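PDB 2YOC: pullulanase from Klebsiella oxytoca, which hydrolyses the alpha-1,6-glucosidic linkages of pullulan and related branched glucans, and is a membrane-binding substrate of a type 2 secretion system. Local coordinates for residues D20-V28 with I252-L260; H45-T53 with R152-F160. All coordinates share one frame; numbering follows the deposited sequence.

Interaction 1 of 2, residues D20-V28 with I252-L260; sequences DVVVRLPDV and IAAAEDGIL
Arg-24 and Ile-259 form a single parallel bridge with CA atoms 5.2 Å apart, in which Arg-24 N donates to Gly-258 O (2.8 Å, N-H...O 170°) and Arg-24 O accepts from Leu-260 N (3.1 Å). One residue thus spends both backbone polar groups on the two neighbours of Ile-259. Antiparallel strands 248-254 and 260-267 form a beta-hairpin of the N2-domain sheet, and the N-terminal segment adds this lone bridge at its turn. Gly-258 has a positive phi (97°) in this turn, and Asp-257 OD1 accepts from Ile-259 N at 2.9 Å, an Asx turn.

Val-23 supplies the apolar core by dividing its two branches. CG1, held anti to the backbone N (chi1 174°), lies 3.9 Å from Ile-252 CG2, whereas CG2 rests 3.8 Å from Ala-254 CB. On Arg-24, the bend at chi3 folds the chain over Ile-259, so that Ile-259 CG1 comes up against one face of the guanidinium, 3.4 Å from Arg-24 NH1. The carboxylate of Asp-257 is near without pairing, its OD1 4.7 Å from Arg-24 NH1. Pro-26 continues the apolar surface with its ring against Ile-259 CG2.

Strand 23-24 itself pairs antiparallel with strand 203-204, with a backbone hydrogen bond between Val-23 and Phe-204. The side chain of Val-23 also touches Tyr-189 of strand 185-191, the strand that flanks 248-254 in the N2-domain sheet.

Interaction 2 of 2, residues H45-T53 with R152-F160; sequences HLVDIAGIT and RADAFRAAF
His-45 and Arg-152 meet over the imidazole face: Arg-152 CD stands 3.7 Å from the centroid of the His-45 ring, 30° off its normal, a CH-pi contact. The two side chains cross at about a right angle, and the ring and guanidinium planes are 34° apart. Arg-152 gets there through bends at chi2 and chi3, and its CG also lies 3.8 Å from Val-47 CG2. The same Val-47 branch reaches Ala-155 CB at 3.7 Å, which brings the end region of strand 41-46, through Val-47, against the first turn of helix 152-159.

Toward the other end of that helix, Ile-52 sends CD1 to the edges of two aromatic rings, lying 3.6 Å from Phe-156 CD2 and 3.4 Å from Phe-160 CE2. Its CG1 sits between the backbone N and the carbonyl carbon (chi1 60°), directing the chain from the short helix 49-52 to the two rings. Phe-160 CD2 lies over one face of the Phe-156 ring, toward its rim. This buried part contrasts with the solvent side, where exposed Ile-49 sets CD1 3.6 Å from Phe-160 CE1 and slides past the ring in the opposite direction. Thr-53 CG2 is looser still at the edge of that ring, 4.4 Å from Phe-160 CE1.

No hydrogen bond joins the two segments. The polar ends of the first pair turn elsewhere: His-45 ND1 bonds to Val-139 O, and Arg-152 NH2 forms a salt bridge with Asp-94. Cohesion across the interface is therefore apolar and CH-pi, while polar partners from the surrounding chain probably fix how the histidine and arginine are turned.

Interaction 2 is nested in the chain inside the loop closed by interaction 1, with centres about 17 Å apart. They touch at Phe-160: its O lies 3.5 Å from Leu-25 CD1 and its CD1 3.7 Å from Pro-26 CD. A second packing contact sets Val-28 CG2 3.8 Å from the Ile-52 carbonyl O. The packing of 45-53, strand end and short helix alike, on helix 152-159 is thereby coupled to the N-terminal strand that 252-260 holds by backbone bonds. Interaction 1 is centred about 47 Å and interaction 2 about 42 Å from the chain centre, and neither contains a calcium ligand. Catalysis in this family belongs to the eight-stranded barrel; both contacts join parts of the N-terminal region.

Interaction 1 of 2, residues D20-V28 with I252-L260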
loop_
_atom_site.group_PDB
_atom_site.type_symbol
_atom_site.label_atom_id
_atom_site.label_comp_id
_atom_site.label_asym_id
_atom_site.label_seq_id
_atom_site.Cartn_x
_atom_site.Cartn_y
_atom_site.Cartn_z
ATOM N N ASP B 20 2.349 -39.702 -56.691
ATOM C CA ASP B 20 2.180 -39.179 -55.327
ATOM C C ASP B 20 2.534 -40.215 -54.232
ATOM O O ASP B 20 2.024 -41.342 -54.246
ATOM C CB ASP B 20 0.765 -38.604 -55.132
ATOM C CG ASP B 20 0.703 -37.384 -54.220
ATOM O OD1 ASP B 20 1.788 -36.817 -53.892
ATOM O OD2 ASP B 20 -0.425 -36.980 -53.844
ATOM N N VAL B 21 3.413 -39.818 -53.297
ATOM C CA VAL B 21 3.959 -40.649 -52.214
ATOM C C VAL B 21 2.931 -41.384 -51.340
ATOM O O VAL B 21 1.940 -40.799 -50.902
ATOM C CB VAL B 21 5.010 -39.892 -51.349
ATOM C CG1 VAL B 21 5.899 -40.856 -50.558
ATOM C CG2 VAL B 21 5.861 -38.944 -52.195
ATOM N N VAL B 22 3.194 -42.670 -51.077
ATOM C CA VAL B 22 2.353 -43.471 -50.202
ATOM C C VAL B 22 2.909 -43.426 -48.798
ATOM O O VAL B 22 4.103 -43.662 -48.606
ATOM C CB VAL B 22 2.137 -44.911 -50.722
ATOM C CG1 VAL B 22 1.806 -45.889 -49.586
ATOM C CG2 VAL B 22 1.048 -44.926 -51.782
ATOM N N VAL B 23 2.042 -43.120 -47.817
ATOM C CA VAL B 23 2.422 -43.122 -46.413
ATOM C C VAL B 23 2.504 -44.570 -45.944
ATOM O O VAL B 23 1.595 -45.360 -46.190
ATOM C CB VAL B 23 1.533 -42.206 -45.541
ATOM C CG1 VAL B 23 1.855 -42.352 -44.051
ATOM C CG2 VAL B 23 1.695 -40.744 -45.974
ATOM N N ARG B 24 3.651 -44.936 -45.379
ATOM C CA ARG B 24 3.904 -46.294 -44.922
ATOM C C ARG B 24 4.651 -46.351 -43.585
ATOM O O ARG B 24 5.284 -45.373 -43.173
ATOM C CB ARG B 24 4.614 -47.128 -46.011
ATOM C CG ARG B 24 5.797 -46.440 -46.692
ATOM C CD ARG B 24 6.657 -47.436 -47.445
ATOM N NE ARG B 24 7.618 -48.149 -46.599
ATOM C CZ ARG B 24 8.849 -47.717 -46.340
ATOM N NH1 ARG B 24 9.264 -46.551 -46.819
ATOM N NH2 ARG B 24 9.668 -48.441 -45.586
ATOM N N LEU B 25 4.539 -47.495 -42.903
ATOM C CA LEU B 25 5.172 -47.773 -41.611
ATOM C C LEU B 25 6.704 -47.954 -41.776
ATOM O O LEU B 25 7.118 -48.256 -42.894
ATOM C CB LEU B 25 4.535 -49.061 -41.045
ATOM C CG LEU B 25 3.466 -48.907 -39.953
ATOM C CD1 LEU B 25 2.216 -48.282 -40.481
ATOM C CD2 LEU B 25 3.105 -50.238 -39.355
ATOM N N PRO B 26 7.577 -47.811 -40.733
ATOM C CA PRO B 26 9.029 -48.043 -40.942
ATOM C C PRO B 26 9.369 -49.446 -41.449
ATOM O O PRO B 26 8.660 -50.381 -41.085
ATOM C CB PRO B 26 9.640 -47.789 -39.552
ATOM C CG PRO B 26 8.533 -47.986 -38.590
ATOM C CD PRO B 26 7.312 -47.459 -39.329
ATOM N N ASP B 27 10.395 -49.593 -42.335
ATOM C CA ASP B 27 10.784 -50.908 -42.892
ATOM C C ASP B 27 11.452 -51.807 -41.848
ATOM O O ASP B 27 12.664 -52.002 -41.836
ATOM C CB ASP B 27 11.583 -50.808 -44.209
ATOM C CG ASP B 27 11.719 -52.122 -44.988
ATOM O OD1 ASP B 27 10.941 -53.074 -44.711
ATOM O OD2 ASP B 27 12.564 -52.179 -45.906
ATOM N N VAL B 28 10.627 -52.323 -40.952
ATOM C CA VAL B 28 10.974 -53.187 -39.831
ATOM C C VAL B 28 9.849 -54.222 -39.787
ATOM O O VAL B 28 8.679 -53.831 -39.802
ATOM C CB VAL B 28 11.027 -52.356 -38.507
ATOM C CG1 VAL B 28 10.990 -53.272 -37.269
ATOM C CG2 VAL B 28 12.235 -51.406 -38.471
ATOM N N ILE B 252 -2.391 -36.876 -40.767
ATOM C CA ILE B 252 -1.150 -37.624 -40.935
ATOM C C ILE B 252 0.033 -36.769 -41.374
ATOM O O ILE B 252 -0.062 -36.003 -42.348
ATOM C CB ILE B 252 -1.299 -38.964 -41.727
ATOM C CG1 ILE B 252 -2.371 -39.850 -41.070
ATOM C CG2 ILE B 252 0.044 -39.702 -41.776
ATOM C CD1 ILE B 252 -2.604 -41.224 -41.636
ATOM N N ALA B 253 1.151 -36.916 -40.621
ATOM C CA ALA B 253 2.446 -36.284 -40.871
ATOM C C ALA B 253 3.469 -37.384 -41.232
ATOM O O ALA B 253 3.631 -38.382 -40.504
ATOM C CB ALA B 253 2.905 -35.469 -39.662
ATOM N N ALA B 254 4.111 -37.213 -42.401
ATOM C CA ALA B 254 5.092 -38.149 -42.929
ATOM C C ALA B 254 6.330 -37.461 -43.489
ATOM O O ALA B 254 6.310 -36.263 -43.829
ATOM C CB ALA B 254 4.455 -39.027 -43.994
ATOM N N ALA B 255 7.417 -38.272 -43.588
ATOM C CA ALA B 255 8.741 -37.956 -44.129
ATOM C C ALA B 255 8.631 -37.633 -45.620
ATOM O O ALA B 255 7.563 -37.853 -46.208
ATOM C CB ALA B 255 9.639 -39.173 -43.951
ATOM N N GLU B 256 9.737 -37.155 -46.254
ATOM C CA GLU B 256 9.759 -36.901 -47.708
ATOM C C GLU B 256 9.489 -38.218 -48.504
ATOM O O GLU B 256 8.865 -38.195 -49.568
ATOM C CB GLU B 256 11.069 -36.190 -48.144
ATOM C CG GLU B 256 12.358 -37.033 -48.164
ATOM C CD GLU B 256 12.932 -37.593 -46.864
ATOM O OE1 GLU B 256 12.548 -37.097 -45.778
ATOM O OE2 GLU B 256 13.783 -38.515 -46.931
ATOM N N ASP B 257 9.917 -39.357 -47.916
ATOM C CA ASP B 257 9.817 -40.722 -48.431
ATOM C C ASP B 257 8.482 -41.396 -48.086
ATOM O O ASP B 257 8.154 -42.452 -48.642
ATOM C CB ASP B 257 11.016 -41.573 -47.940
ATOM C CG ASP B 257 11.198 -41.622 -46.429
ATOM O OD1 ASP B 257 10.257 -42.046 -45.731
ATOM O OD2 ASP B 257 12.301 -41.257 -45.947
ATOM N N GLY B 258 7.737 -40.794 -47.166
ATOM C CA GLY B 258 6.437 -41.315 -46.762
ATOM C C GLY B 258 6.437 -42.159 -45.506
ATOM O O GLY B 258 5.462 -42.859 -45.234
ATOM N N ILE B 259 7.518 -42.118 -44.725
ATOM C CA ILE B 259 7.482 -42.863 -43.480
ATOM C C ILE B 259 6.763 -42.014 -42.438
ATOM O O ILE B 259 7.042 -40.815 -42.277
ATOM C CB ILE B 259 8.810 -43.527 -43.048
ATOM C CG1 ILE B 259 9.231 -44.575 -44.100
ATOM C CG2 ILE B 259 8.674 -44.197 -41.665
ATOM C CD1 ILE B 259 10.640 -44.991 -44.019
ATOM N N LEU B 260 5.723 -42.621 -41.853
ATOM C CA LEU B 260 4.845 -42.016 -40.869
ATOM C C LEU B 260 5.626 -41.475 -39.698
ATOM O O LEU B 260 6.458 -42.191 -39.111
ATOM C CB LEU B 260 3.841 -43.063 -40.377
ATOM C CG LEU B 260 2.883 -42.598 -39.308
ATOM C CD1 LEU B 260 1.503 -42.517 -39.849
ATOM C CD2 LEU B 260 2.990 -43.474 -38.075
#

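Interaction 2 of 2, residues H45-T53 with R152-F160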
loop_
_atom_site.group_PDB
_atom_site.type_symbol
_atom_site.label_atom_id
_atom_site.label_comp_id
_atom_site.label_asym_id
_atom_site.label_seq_id
_atom_site.Cartn_x
_atom_site.Cartn_y
_atom_site.Cartn_z
ATOM N N HIS B 45 6.846 -57.051 -22.100
ATOM C CA HIS B 45 7.716 -56.538 -23.157
ATOM C C HIS B 45 7.622 -55.031 -23.237
ATOM O O HIS B 45 6.516 -54.471 -23.290
ATOM C CB HIS B 45 7.295 -57.063 -24.535
ATOM C CG HIS B 45 7.278 -58.545 -24.691
ATOM N ND1 HIS B 45 6.114 -59.272 -24.518
ATOM C CD2 HIS B 45 8.259 -59.378 -25.104
ATOM C CE1 HIS B 45 6.435 -60.526 -24.789
ATOM N NE2 HIS B 45 7.713 -60.637 -25.154
ATOM N N LEU B 46 8.773 -54.368 -23.308
ATOM C CA LEU B 46 8.750 -52.937 -23.540
ATOM C C LEU B 46 9.002 -52.798 -25.028
ATOM O O LEU B 46 10.009 -53.300 -25.539
ATOM C CB LEU B 46 9.800 -52.155 -22.726
ATOM C CG LEU B 46 9.741 -50.630 -22.915
ATOM C CD1 LEU B 46 8.925 -49.997 -21.848
ATOM C CD2 LEU B 46 11.114 -50.003 -22.946
ATOM N N VAL B 47 8.046 -52.209 -25.737
ATOM C CA VAL B 47 8.230 -52.008 -27.159
ATOM C C VAL B 47 8.897 -50.636 -27.310
ATOM O O VAL B 47 8.269 -49.584 -27.101
ATOM C CB VAL B 47 6.954 -52.232 -28.005
ATOM C CG1 VAL B 47 7.274 -52.138 -29.495
ATOM C CG2 VAL B 47 6.326 -53.591 -27.693
ATOM N N ASP B 48 10.224 -50.679 -27.539
ATOM C CA ASP B 48 11.052 -49.489 -27.673
ATOM C C ASP B 48 10.918 -48.924 -29.061
ATOM O O ASP B 48 11.372 -49.528 -30.038
ATOM C CB ASP B 48 12.528 -49.769 -27.320
ATOM C CG ASP B 48 13.382 -48.528 -27.094
ATOM O OD1 ASP B 48 12.807 -47.422 -26.937
ATOM O OD2 ASP B 48 14.620 -48.662 -27.051
ATOM N N ILE B 49 10.250 -47.774 -29.142
ATOM C CA ILE B 49 10.021 -47.054 -30.392
ATOM C C ILE B 49 11.340 -46.434 -30.849
ATOM O O ILE B 49 11.756 -46.691 -31.974
ATOM C CB ILE B 49 8.805 -46.075 -30.303
ATOM C CG1 ILE B 49 8.666 -45.148 -31.543
ATOM C CG2 ILE B 49 8.710 -45.313 -28.953
ATOM C CD1 ILE B 49 7.233 -44.975 -32.049
ATOM N N ALA B 50 12.055 -45.726 -29.939
ATOM C CA ALA B 50 13.367 -45.120 -30.193
ATOM C C ALA B 50 14.414 -46.194 -30.582
ATOM O O ALA B 50 15.296 -45.932 -31.407
ATOM C CB ALA B 50 13.830 -44.352 -28.964
ATOM N N GLY B 51 14.261 -47.393 -30.010
ATOM C CA GLY B 51 15.128 -48.540 -30.249
ATOM C C GLY B 51 14.942 -49.187 -31.599
ATOM O O GLY B 51 15.921 -49.659 -32.182
ATOM N N ILE B 52 13.687 -49.238 -32.094
ATOM C CA ILE B 52 13.355 -49.821 -33.408
ATOM C C ILE B 52 13.558 -48.849 -34.562
ATOM O O ILE B 52 13.757 -49.283 -35.702
ATOM C CB ILE B 52 12.031 -50.601 -33.469
ATOM C CG1 ILE B 52 10.827 -49.730 -33.109
ATOM C CG2 ILE B 52 12.124 -51.790 -32.571
ATOM C CD1 ILE B 52 9.505 -50.469 -32.876
ATOM N N THR B 53 13.576 -47.532 -34.262
ATOM C CA THR B 53 13.859 -46.494 -35.255
ATOM C C THR B 53 15.357 -46.478 -35.571
ATOM O O THR B 53 15.844 -45.572 -36.245
ATOM C CB THR B 53 13.241 -45.143 -34.887
ATOM O OG1 THR B 53 13.798 -44.682 -33.658
ATOM C CG2 THR B 53 11.700 -45.167 -34.843
ATOM N N ARG B 152 3.422 -58.180 -29.007
ATOM C CA ARG B 152 4.414 -57.187 -29.361
ATOM C C ARG B 152 3.959 -56.561 -30.687
ATOM O O ARG B 152 4.168 -55.367 -30.908
ATOM C CB ARG B 152 5.767 -57.873 -29.525
ATOM C CG ARG B 152 6.911 -57.081 -28.944
ATOM C CD ARG B 152 7.739 -57.998 -28.096
ATOM N NE ARG B 152 9.178 -57.856 -28.308
ATOM C CZ ARG B 152 9.888 -58.604 -29.147
ATOM N NH1 ARG B 152 9.293 -59.526 -29.895
ATOM N NH2 ARG B 152 11.192 -58.426 -29.256
ATOM N N ALA B 153 3.287 -57.374 -31.543
ATOM C CA ALA B 153 2.725 -56.983 -32.838
ATOM C C ALA B 153 1.645 -55.904 -32.649
ATOM O O ALA B 153 1.788 -54.789 -33.175
ATOM C CB ALA B 153 2.143 -58.206 -33.544
ATOM N N ASP B 154 0.610 -56.229 -31.830
ATOM C CA ASP B 154 -0.514 -55.361 -31.466
ATOM C C ASP B 154 -0.011 -54.026 -30.918
ATOM O O ASP B 154 -0.571 -52.975 -31.248
ATOM C CB ASP B 154 -1.430 -56.065 -30.446
ATOM C CG ASP B 154 -2.282 -57.194 -31.008
ATOM O OD1 ASP B 154 -1.756 -57.995 -31.818
ATOM O OD2 ASP B 154 -3.459 -57.310 -30.596
ATOM N N ALA B 155 1.084 -54.072 -30.130
ATOM C CA ALA B 155 1.740 -52.900 -29.573
ATOM C C ALA B 155 2.447 -52.107 -30.680
ATOM O O ALA B 155 2.226 -50.907 -30.795
ATOM C CB ALA B 155 2.736 -53.316 -28.509
ATOM N N PHE B 156 3.272 -52.777 -31.506
ATOM C CA PHE B 156 4.016 -52.163 -32.613
ATOM C C PHE B 156 3.066 -51.402 -33.569
ATOM O O PHE B 156 3.324 -50.229 -33.904
ATOM C CB PHE B 156 4.866 -53.238 -33.327
ATOM C CG PHE B 156 5.591 -52.813 -34.576
ATOM C CD1 PHE B 156 4.997 -52.961 -35.821
ATOM C CD2 PHE B 156 6.899 -52.353 -34.520
ATOM C CE1 PHE B 156 5.671 -52.587 -36.983
ATOM C CE2 PHE B 156 7.576 -51.989 -35.685
ATOM C CZ PHE B 156 6.945 -52.070 -36.900
ATOM N N ARG B 157 1.946 -52.068 -33.960
ATOM C CA ARG B 157 0.913 -51.491 -34.835
ATOM C C ARG B 157 0.356 -50.189 -34.200
ATOM O O ARG B 157 0.251 -49.155 -34.873
ATOM C CB ARG B 157 -0.211 -52.517 -35.089
ATOM C CG ARG B 157 0.165 -53.686 -36.003
ATOM C CD ARG B 157 -0.952 -54.717 -36.002
ATOM N NE ARG B 157 -0.558 -56.002 -36.587
ATOM C CZ ARG B 157 -0.782 -57.188 -36.020
ATOM N NH1 ARG B 157 -1.383 -57.263 -34.838
ATOM N NH2 ARG B 157 -0.410 -58.307 -36.631
ATOM N N ALA B 158 0.071 -50.251 -32.882
ATOM C CA ALA B 158 -0.413 -49.142 -32.075
ATOM C C ALA B 158 0.633 -48.050 -31.980
ATOM O O ALA B 158 0.292 -46.876 -32.019
ATOM C CB ALA B 158 -0.756 -49.633 -30.695
ATOM N N ALA B 159 1.907 -48.424 -31.878
ATOM C CA ALA B 159 3.011 -47.477 -31.807
ATOM C C ALA B 159 3.162 -46.697 -33.113
ATOM O O ALA B 159 3.378 -45.485 -33.091
ATOM C CB ALA B 159 4.294 -48.208 -31.477
ATOM N N PHE B 160 2.995 -47.374 -34.249
ATOM C CA PHE B 160 3.119 -46.718 -35.555
ATOM C C PHE B 160 1.748 -46.466 -36.180
ATOM O O PHE B 160 1.503 -46.794 -37.338
ATOM C CB PHE B 160 4.092 -47.519 -36.447
ATOM C CG PHE B 160 5.473 -47.565 -35.827
ATOM C CD1 PHE B 160 6.310 -46.459 -35.878
ATOM C CD2 PHE B 160 5.908 -48.687 -35.123
ATOM C CE1 PHE B 160 7.575 -46.491 -35.280
ATOM C CE2 PHE B 160 7.155 -48.695 -34.488
ATOM C CZ PHE B 160 7.985 -47.607 -34.585
#